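Local coordinates for FAA hydrolase family protein (PDB 6J5Y) that probably hydrolyses fumarylpyruvate as a metal-dependent enzyme of the FAH superfamily, and binds manganese with pyruvate beside it, at residues 10-15 against 143-148. Numbering follows the deposited sequence.
Sequences VSLTIH and GPLYPA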
loop_
_atom_site.group_PDB
_atom_site.type_symbol
_atom_site.label_atom_id
_atom_site.label_comp_id
_atom_site.label_asym_id
_atom_site.label_seq_id
_atom_site.Cartn_x
_atom_site.Cartn_y
_atom_site.Cartn_z
ATOM N N VAL A 10 3.806 -13.714 6.420
ATOM C CA VAL A 10 2.602 -12.867 6.614
ATOM C C VAL A 10 1.574 -13.330 5.593
ATOM O O VAL A 10 1.917 -13.445 4.393
ATOM C CB VAL A 10 2.891 -11.362 6.477
ATOM C CG1 VAL A 10 1.598 -10.551 6.533
ATOM C CG2 VAL A 10 3.882 -10.907 7.533
ATOM N N SER A 11 0.362 -13.609 6.042
ATOM C CA SER A 11 -0.697 -14.118 5.143
ATOM C C SER A 11 -1.958 -13.286 5.324
ATOM O O SER A 11 -2.408 -13.123 6.437
ATOM C CB SER A 11 -0.912 -15.575 5.317
ATOM O OG SER A 11 -0.791 -15.941 6.676
ATOM N N LEU A 12 -2.454 -12.745 4.227
ATOM C CA LEU A 12 -3.628 -11.847 4.216
ATOM C C LEU A 12 -4.848 -12.715 4.450
ATOM O O LEU A 12 -4.862 -13.804 3.862
ATOM C CB LEU A 12 -3.732 -11.176 2.855
ATOM C CG LEU A 12 -2.496 -10.385 2.438
ATOM C CD1 LEU A 12 -2.778 -9.593 1.161
ATOM C CD2 LEU A 12 -2.063 -9.463 3.563
ATOM N N THR A 13 -5.841 -12.211 5.186
ATOM C CA THR A 13 -7.184 -12.841 5.218
ATOM C C THR A 13 -7.821 -12.566 3.855
ATOM O O THR A 13 -7.464 -11.529 3.207
ATOM C CB THR A 13 -8.033 -12.410 6.424
ATOM O OG1 THR A 13 -8.424 -11.051 6.253
ATOM C CG2 THR A 13 -7.331 -12.602 7.747
ATOM N N ILE A 14 -8.602 -13.533 3.376
ATOM C CA ILE A 14 -9.288 -13.500 2.057
ATOM C C ILE A 14 -10.782 -13.399 2.359
ATOM O O ILE A 14 -11.304 -14.267 3.106
ATOM C CB ILE A 14 -8.954 -14.731 1.176
ATOM C CG1 ILE A 14 -7.454 -14.842 0.869
ATOM C CG2 ILE A 14 -9.801 -14.675 -0.089
ATOM C CD1 ILE A 14 -7.016 -16.057 0.036
ATOM N N HIS A 15 -11.414 -12.347 1.863
ATOM C CA HIS A 15 -12.811 -11.978 2.176
ATOM C C HIS A 15 -13.681 -13.208 1.884
ATOM O O HIS A 15 -13.554 -13.760 0.784
ATOM C CB HIS A 15 -13.201 -10.708 1.412
ATOM C CG HIS A 15 -14.674 -10.466 1.410
ATOM N ND1 HIS A 15 -15.342 -9.930 2.498
ATOM C CD2 HIS A 15 -15.606 -10.695 0.462
ATOM C CE1 HIS A 15 -16.624 -9.844 2.214
ATOM N NE2 HIS A 15 -16.810 -10.314 0.970
ATOM N N GLY A 143 -6.237 -4.501 4.786
ATOM C CA GLY A 143 -7.509 -5.184 5.048
ATOM C C GLY A 143 -7.530 -6.577 4.430
ATOM O O GLY A 143 -6.564 -6.990 3.784
ATOM N N PRO A 144 -8.660 -7.302 4.570
ATOM C CA PRO A 144 -8.888 -8.546 3.842
ATOM C C PRO A 144 -8.712 -8.414 2.323
ATOM O O PRO A 144 -8.936 -7.359 1.748
ATOM C CB PRO A 144 -10.328 -8.951 4.199
ATOM C CG PRO A 144 -10.929 -7.760 4.897
ATOM C CD PRO A 144 -9.777 -6.972 5.467
ATOM N N LEU A 145 -8.254 -9.493 1.708
ATOM C CA LEU A 145 -7.991 -9.538 0.256
ATOM C C LEU A 145 -9.281 -9.931 -0.468
ATOM O O LEU A 145 -9.813 -11.000 -0.173
ATOM C CB LEU A 145 -6.859 -10.526 -0.014
ATOM C CG LEU A 145 -6.321 -10.518 -1.441
ATOM C CD1 LEU A 145 -5.868 -9.130 -1.861
ATOM C CD2 LEU A 145 -5.186 -11.515 -1.569
ATOM N N TYR A 146 -9.757 -9.101 -1.396
ATOM C CA TYR A 146 -10.968 -9.424 -2.204
ATOM C C TYR A 146 -10.551 -10.054 -3.529
ATOM O O TYR A 146 -9.879 -9.405 -4.337
ATOM C CB TYR A 146 -11.820 -8.174 -2.432
ATOM C CG TYR A 146 -12.583 -7.732 -1.206
ATOM C CD1 TYR A 146 -11.930 -7.191 -0.116
ATOM C CD2 TYR A 146 -13.965 -7.844 -1.145
ATOM C CE1 TYR A 146 -12.621 -6.780 1.009
ATOM C CE2 TYR A 146 -14.677 -7.426 -0.033
ATOM C CZ TYR A 146 -13.996 -6.911 1.054
ATOM O OH TYR A 146 -14.684 -6.525 2.157
ATOM N N PRO A 147 -10.928 -11.323 -3.814
ATOM C CA PRO A 147 -10.600 -11.931 -5.108
ATOM C C PRO A 147 -11.223 -11.196 -6.303
ATOM O O PRO A 147 -12.407 -10.823 -6.229
ATOM C CB PRO A 147 -11.183 -13.346 -5.037
ATOM C CG PRO A 147 -11.416 -13.606 -3.560
ATOM C CD PRO A 147 -11.611 -12.256 -2.907
ATOM N N ALA A 148 -10.456 -11.054 -7.393
ATOM C CA ALA A 148 -10.959 -10.542 -8.687
ATOM C C ALA A 148 -12.039 -11.503 -9.225
ATOM O O ALA A 148 -12.883 -11.065 -10.021
ATOM C CB ALA A 148 -9.808 -10.328 -9.637
HETATM O O HOH W 1 -5.690 -9.159 5.295
#
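The rings of H15 and Y146 lie almost flat on each other, their planes 13° apart and their centroids 4.2 Å apart. This is an offset stack. Y146 CE2 sits over the centre of one H15 face, 3.4 Å from H15 CG. In return, H15 CB stands over the centre of one Y146 face, a CH-pi contact of 3.7 Å from CB to the ring centroid. H15 CG is anti to the backbone N (chi1 166°), and this sets CG over the CE2-CZ side of the phenol ring.

The backbones join next to the stack. L145 N donates to T13 O at 2.6 Å, and H15 N donates to L145 O at 2.9 Å. Both bonds are nearly straight at hydrogen. Together they grip L145 through both its N-H and its carbonyl, a single beta bridge to I14. I14 CA also makes a CA-H...O contact with L145 O. A water extends the link weakly, accepting from T13 N and donating to G143 O.

Side-chain contacts flank the bridge. T13 OG1 lies 3.5 Å from P144 CB, the two side chains pointing the same way. L12 CD1 meets L145 CD2 at 4.1 Å, and both leucines also touch F21. The I14 and P147 side chains cross at a slant, with CG2 nearest CG, and W106 touches I14, L145 and P147.

The contact ties the N-terminal strand 11-13, which pairs with strand 20-22, to strand 140-147 of the large mixed sheet. It takes no part in the manganese or pyruvate site. L145 is buried, and T13 and H15 satisfy its N-H and its carbonyl. The stack adds ring overlap, and the apolar contacts help hold the N-terminal segment against strand 140-147.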